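Local coordinates for molybdenum-pterin-binding protein 2 (Clostridium pasteurianum, PDB 1GUG), which binds molybdenum, one mole per mole of protein, and is seen here with the related oxyanion tungstate held at several sites of a hexamer, at residues D[5-10]-D[59-64]; D[22-27]-D[36-41]. All blocks are in the same frame, centred on the assembly; numbering follows the deposited sequence.

Contact 1: D[5-10]-D[59-64]. With WO4 (tungstate(VI)ion), chain O.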
loop_
_atom_site.group_PDB
_atom_site.type_symbol
_atom_site.label_atom_id
_atom_site.label_comp_id
_atom_site.label_asym_id
_atom_site.label_seq_id
_atom_site.Cartn_x
_atom_site.Cartn_y
_atom_site.Cartn_z
ATOM N N ALA D 5 9.834 -7.951 -4.299
ATOM C CA ALA D 5 9.169 -6.942 -5.151
ATOM C C ALA D 5 9.564 -7.135 -6.619
ATOM O O ALA D 5 10.740 -7.009 -6.957
ATOM C CB ALA D 5 9.530 -5.527 -4.704
ATOM N N ARG D 6 8.587 -7.374 -7.489
ATOM C CA ARG D 6 8.859 -7.778 -8.869
ATOM C C ARG D 6 9.169 -6.653 -9.836
ATOM O O ARG D 6 9.640 -6.903 -10.947
ATOM C CB ARG D 6 7.732 -8.669 -9.398
ATOM C CG ARG D 6 7.640 -9.969 -8.582
ATOM C CD ARG D 6 6.867 -11.098 -9.243
ATOM N NE ARG D 6 7.499 -11.628 -10.466
ATOM C CZ ARG D 6 8.516 -12.494 -10.476
ATOM N NH1 ARG D 6 9.052 -12.929 -9.335
ATOM N NH2 ARG D 6 9.006 -12.927 -11.637
ATOM N N ASN D 7 8.959 -5.420 -9.409
ATOM C CA ASN D 7 9.190 -4.281 -10.290
ATOM C C ASN D 7 10.419 -3.520 -9.848
ATOM O O ASN D 7 10.438 -2.960 -8.762
ATOM C CB ASN D 7 7.953 -3.373 -10.292
ATOM C CG ASN D 7 6.727 -4.112 -10.798
ATOM O OD1 ASN D 7 6.652 -4.459 -11.976
ATOM N ND2 ASN D 7 5.805 -4.434 -9.893
ATOM N N GLN D 8 11.461 -3.557 -10.675
ATOM C CA GLN D 8 12.711 -2.883 -10.328
ATOM C C GLN D 8 13.173 -2.122 -11.572
ATOM O O GLN D 8 13.587 -2.721 -12.568
ATOM C CB GLN D 8 13.760 -3.901 -9.816
ATOM C CG GLN D 8 13.242 -4.676 -8.601
ATOM C CD GLN D 8 14.245 -5.650 -7.989
ATOM O OE1 GLN D 8 15.449 -5.567 -8.254
ATOM N NE2 GLN D 8 13.743 -6.575 -7.163
ATOM N N LEU D 9 13.073 -0.797 -11.517
ATOM C CA LEU D 9 13.339 0.048 -12.683
ATOM C C LEU D 9 14.546 0.978 -12.529
ATOM O O LEU D 9 14.510 1.903 -11.726
ATOM C CB LEU D 9 12.086 0.879 -12.966
ATOM C CG LEU D 9 10.788 0.072 -13.013
ATOM C CD1 LEU D 9 9.582 0.984 -12.941
ATOM C CD2 LEU D 9 10.784 -0.741 -14.317
ATOM N N LYS D 10 15.614 0.731 -13.298
ATOM C CA LYS D 10 16.822 1.562 -13.176
ATOM C C LYS D 10 16.651 2.946 -13.798
ATOM O O LYS D 10 16.094 3.081 -14.880
ATOM C CB LYS D 10 18.018 0.857 -13.827
ATOM C CG LYS D 10 18.360 -0.495 -13.198
ATOM C CD LYS D 10 19.648 -1.102 -13.745
ATOM C CE LYS D 10 19.365 -1.953 -14.956
ATOM N NZ LYS D 10 18.267 -2.926 -14.675
ATOM N N VAL D 59 8.779 -1.328 -6.766
ATOM C CA VAL D 59 7.333 -1.410 -6.446
ATOM C C VAL D 59 6.860 -2.842 -6.240
ATOM O O VAL D 59 7.138 -3.712 -7.061
ATOM C CB VAL D 59 6.462 -0.801 -7.583
ATOM C CG1 VAL D 59 4.967 -0.738 -7.165
ATOM C CG2 VAL D 59 6.952 0.577 -7.944
ATOM N N LYS D 60 6.135 -3.089 -5.152
ATOM C CA LYS D 60 5.551 -4.410 -4.905
ATOM C C LYS D 60 4.404 -4.700 -5.912
ATOM O O LYS D 60 3.639 -3.798 -6.209
ATOM C CB LYS D 60 5.031 -4.455 -3.455
ATOM C CG LYS D 60 4.695 -5.884 -2.954
ATOM C CD LYS D 60 4.124 -5.818 -1.528
ATOM C CE LYS D 60 4.019 -7.234 -0.968
ATOM N NZ LYS D 60 2.966 -8.043 -1.676
ATOM N N SER D 61 4.287 -5.935 -6.424
ATOM C CA SER D 61 3.282 -6.264 -7.465
ATOM C C SER D 61 1.843 -5.944 -7.075
ATOM O O SER D 61 1.024 -5.550 -7.921
ATOM C CB SER D 61 3.370 -7.759 -7.847
ATOM O OG SER D 61 4.653 -8.081 -8.323
ATOM N N THR D 62 1.555 -6.097 -5.779
ATOM C CA THR D 62 0.215 -5.897 -5.248
ATOM C C THR D 62 -0.186 -4.433 -5.140
ATOM O O THR D 62 -1.344 -4.150 -4.804
ATOM C CB THR D 62 0.084 -6.605 -3.858
ATOM O OG1 THR D 62 1.220 -6.285 -3.043
ATOM C CG2 THR D 62 0.155 -8.137 -3.996
ATOM N N ASP D 63 0.723 -3.515 -5.442
ATOM C CA ASP D 63 0.424 -2.086 -5.466
ATOM C C ASP D 63 0.242 -1.542 -6.908
ATOM O O ASP D 63 0.053 -0.357 -7.083
ATOM C CB ASP D 63 1.547 -1.274 -4.786
ATOM C CG ASP D 63 1.505 -1.361 -3.282
ATOM O OD1 ASP D 63 0.399 -1.545 -2.725
ATOM O OD2 ASP D 63 2.542 -1.259 -2.569
ATOM N N VAL D 64 0.309 -2.400 -7.924
ATOM C CA VAL D 64 0.222 -1.930 -9.329
ATOM C C VAL D 64 -1.195 -2.172 -9.874
ATOM O O VAL D 64 -1.670 -3.291 -9.841
ATOM C CB VAL D 64 1.227 -2.678 -10.247
ATOM C CG1 VAL D 64 1.146 -2.129 -11.686
ATOM C CG2 VAL D 64 2.694 -2.513 -9.709
HETATM W W WO4 O . 5.845 -9.215 -4.606
HETATM O O1 WO4 O . 6.141 -10.912 -5.080
HETATM O O2 WO4 O . 6.819 -8.761 -3.277
HETATM O O3 WO4 O . 4.170 -9.033 -4.099
HETATM O O4 WO4 O . 6.053 -8.080 -5.953
#
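Backbone bonding between Asn7 and Val59 closes the end of two antiparallel strands. Val59 N gives Asn7 O a good bond of 3.1 Å, whereas the return bond from Asn7 N to Val59 O is weak at 3.4 Å. The carboxamide reinforces it: Asn7 ND2 donates to the same Val59 O over 3.2 Å, reaching it from above the carbonyl plane, 48° out, while the oxygen lies close to the plane of the amide. With CG set beside the backbone N (chi1 -61°), the side chain folds so that its amide nitrogen and its main-chain N-H converge on one acceptor. The other end of the amide, OD1, takes the N-H of Thr36 of the second subunit, which fixes its rotation.

In this small antiparallel sheet of the TOBE domain the chain leaves the strands here, 59-64 passing into a 3-10 turn at 61-63, and both segments contribute to a tungstate site shared with another subunit. Three donors meet on O4 of the tungstate: Ser61 OG at 2.8 Å, Ser61 N at 2.8 Å and Arg6 N at 3.0 Å. Ser61 can donate twice because its OG sits beside its own N (chi1 -59°). Lys60 extends along the ion and bends at its last torsion, bringing NZ within 2.9 Å of O3; that ammonium is also bonded to Thr62 OG1 and to Ile38 O of the fourth subunit. Ser4 OG of the same chain and the Ser40 and Ser43 hydroxyls of the fourth subunit bind the ion as well, and Glu46 of that subunit salt-bridges Arg6, whose guanidinium leads away from the ion.

Van der Waals contacts are slighter. Asn7 CB and Val59 CB, on the same face of the sheet, lie 4.0 Å apart. Methylenes CB and CG of Arg6 lie against Ser61 OG, and CG2 of Val64 comes to Asn7 ND2 from the opposite direction.

Contact 2: D[22-27]-D[36-41]. With WO4 (tungstate(VI)ion), chain M; WO4 (tungstate(VI)ion), chain N.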
loop_
_atom_site.group_PDB
_atom_site.type_symbol
_atom_site.label_atom_id
_atom_site.label_comp_id
_atom_site.label_asym_id
_atom_site.label_seq_id
_atom_site.Cartn_x
_atom_site.Cartn_y
_atom_site.Cartn_z
ATOM N N THR D 22 8.449 13.856 4.778
ATOM C CA THR D 22 8.659 13.124 3.522
ATOM C C THR D 22 9.536 13.867 2.516
ATOM O O THR D 22 9.955 14.998 2.765
ATOM C CB THR D 22 7.320 12.804 2.832
ATOM O OG1 THR D 22 6.601 14.020 2.623
ATOM C CG2 THR D 22 6.409 11.948 3.741
ATOM N N ALA D 23 9.816 13.201 1.394
ATOM C CA ALA D 23 10.668 13.738 0.336
ATOM C C ALA D 23 10.218 13.097 -0.977
ATOM O O ALA D 23 9.793 11.912 -0.986
ATOM C CB ALA D 23 12.129 13.402 0.595
ATOM N N GLU D 24 10.274 13.882 -2.059
ATOM C CA GLU D 24 9.860 13.428 -3.393
ATOM C C GLU D 24 11.059 13.250 -4.329
ATOM O O GLU D 24 11.879 14.168 -4.482
ATOM C CB GLU D 24 8.884 14.423 -4.009
ATOM C CG GLU D 24 8.388 14.004 -5.393
ATOM C CD GLU D 24 7.721 15.151 -6.101
ATOM O OE1 GLU D 24 8.452 15.980 -6.696
ATOM O OE2 GLU D 24 6.484 15.229 -6.029
ATOM N N VAL D 25 11.149 12.078 -4.956
ATOM C CA VAL D 25 12.240 11.778 -5.870
ATOM C C VAL D 25 11.654 11.446 -7.231
ATOM O O VAL D 25 10.723 10.626 -7.331
ATOM C CB VAL D 25 13.051 10.545 -5.388
ATOM C CG1 VAL D 25 14.252 10.265 -6.319
ATOM C CG2 VAL D 25 13.474 10.724 -3.923
ATOM N N VAL D 26 12.165 12.099 -8.275
ATOM C CA VAL D 26 11.710 11.844 -9.634
ATOM C C VAL D 26 12.876 11.267 -10.440
ATOM O O VAL D 26 13.975 11.854 -10.458
ATOM C CB VAL D 26 11.229 13.134 -10.310
ATOM C CG1 VAL D 26 10.741 12.855 -11.732
ATOM C CG2 VAL D 26 10.113 13.783 -9.487
ATOM N N LEU D 27 12.642 10.102 -11.040
ATOM C CA LEU D 27 13.665 9.406 -11.832
ATOM C C LEU D 27 13.267 9.314 -13.302
ATOM O O LEU D 27 12.122 9.015 -13.614
ATOM C CB LEU D 27 13.813 7.957 -11.361
ATOM C CG LEU D 27 14.305 7.543 -9.980
ATOM C CD1 LEU D 27 14.463 5.992 -9.877
ATOM C CD2 LEU D 27 15.606 8.217 -9.644
ATOM N N THR D 36 7.852 8.723 -10.097
ATOM C CA THR D 36 7.809 9.619 -8.946
ATOM C C THR D 36 7.628 8.798 -7.669
ATOM O O THR D 36 6.730 7.966 -7.588
ATOM C CB THR D 36 6.632 10.597 -9.062
ATOM O OG1 THR D 36 6.789 11.420 -10.229
ATOM C CG2 THR D 36 6.633 11.597 -7.904
ATOM N N SER D 37 8.494 9.042 -6.695
ATOM C CA SER D 37 8.506 8.312 -5.426
ATOM C C SER D 37 8.386 9.265 -4.247
ATOM O O SER D 37 9.043 10.299 -4.235
ATOM C CB SER D 37 9.862 7.580 -5.311
ATOM O OG SER D 37 10.094 7.103 -4.001
ATOM N N ILE D 38 7.525 8.943 -3.274
ATOM C CA ILE D 38 7.461 9.717 -2.025
ATOM C C ILE D 38 7.846 8.766 -0.891
ATOM O O ILE D 38 7.166 7.755 -0.673
ATOM C CB ILE D 38 6.090 10.399 -1.813
ATOM C CG1 ILE D 38 5.948 11.560 -2.828
ATOM C CG2 ILE D 38 5.958 10.916 -0.364
ATOM C CD1 ILE D 38 4.529 12.173 -2.882
ATOM N N ILE D 39 8.972 9.066 -0.237
ATOM C CA ILE D 39 9.552 8.235 0.837
ATOM C C ILE D 39 9.907 9.132 2.016
ATOM O O ILE D 39 9.621 10.317 1.977
ATOM C CB ILE D 39 10.826 7.495 0.336
ATOM C CG1 ILE D 39 11.818 8.493 -0.278
ATOM C CG2 ILE D 39 10.458 6.394 -0.669
ATOM C CD1 ILE D 39 13.256 7.900 -0.511
ATOM N N SER D 40 10.494 8.565 3.070
ATOM C CA SER D 40 10.907 9.385 4.206
ATOM C C SER D 40 12.091 10.300 3.898
ATOM O O SER D 40 12.986 9.932 3.136
ATOM C CB SER D 40 11.251 8.519 5.426
ATOM O OG SER D 40 12.448 7.777 5.222
ATOM N N LEU D 41 12.084 11.481 4.511
ATOM C CA LEU D 41 13.230 12.372 4.443
ATOM C C LEU D 41 14.453 11.650 5.030
ATOM O O LEU D 41 15.563 11.768 4.525
ATOM C CB LEU D 41 12.952 13.665 5.225
ATOM C CG LEU D 41 14.113 14.671 5.293
ATOM C CD1 LEU D 41 14.556 15.070 3.881
ATOM C CD2 LEU D 41 13.709 15.866 6.109
HETATM W W WO4 M . 10.361 4.608 3.131
HETATM O O1 WO4 M . 11.563 5.902 3.498
HETATM O O2 WO4 M . 10.770 3.747 1.702
HETATM O O3 WO4 M . 8.772 5.403 2.952
HETATM O O4 WO4 M . 10.228 3.487 4.537
HETATM W W WO4 N . 5.114 16.816 4.627
HETATM O O1 WO4 N . 4.542 15.150 4.150
HETATM O O2 WO4 N . 6.780 16.722 5.027
HETATM O O3 WO4 N . 4.881 17.832 3.260
HETATM O O4 WO4 N . 4.114 17.360 5.963
#
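Ser37 O takes one hydrogen bond from strand 22-27, from Val25 N at 2.8 Å, and a weaker CA-H...O contact from Glu24 CA at 3.3 Å. Val25 O receives Ser37 N at 2.8 Å in return, making Val25 and Ser37 a hydrogen-bonded pair of the antiparallel beta hairpin formed by strands 22-29 and 33-40 in the TOBE domain. Two residues on, Ala23 and Ile39 form the second such pair, with Ala23 N to Ile39 O at 2.9 Å. Glu24-Ile38, Val26-Thr36 and Thr22-Ser40 are the non-hydrogen-bonded pairs between and beyond them; in the last the side chains diverge.

Side chains alternate between two faces. On one, Val25 CG2 approaches Ile39 CD1, and Val44 of helix 41-47 covers Ala23, Val25 and Ile39. Leu41, at the start of that helix, lies by Ala23 CB. On the other face, Glu24 crosses Thr36 at a slant, its CG 3.9 Å from the methyl CG2, while Val26 runs beside Thr36 with CG2 near OG1. Ser37 OG turns to another chain, bonding Val64 O of the second subunit.

The end of the hairpin serves two tungstates. Thr22 OG1 donates to O1 of one ion at 2.8 Å, and Thr22 side chains of the third and fifth subunits bind it as well, so three chains share the site. At the other ion, which Arg6, Lys60 and Ser61 of the fourth subunit also bind, Ser40 acts as N-cap of helix 41-47 and as anion ligand together, its OG also accepting Ser43 N. Placed between the backbone N and the carbonyl carbon (chi1 70°), that hydroxyl can reach the same oxygen as the main-chain N-H: Ser40 N lies 2.9 Å and Ser40 OG 2.7 Å from O1.

Overall arrangement
From the N terminus the chain enters strand 7-18 through contact 1, whose partner at 59-64 lies almost at the far end, so this contact closes a long loop around most of the protein. Contact 2 is nested inside that loop and closes a short hairpin, 22-29 with 33-40. Strand 7-18 has 22-29 as one neighbour in the sheet and 54-59, which leads into contact 1, as the other; the sheet thus links the two contacts although their centres are about 16 Å apart and lie on opposite sides of the chain's centre. Between subunits, the 5-10/59-64 region of one chain and the 36-41 end of another bind the same tungstate.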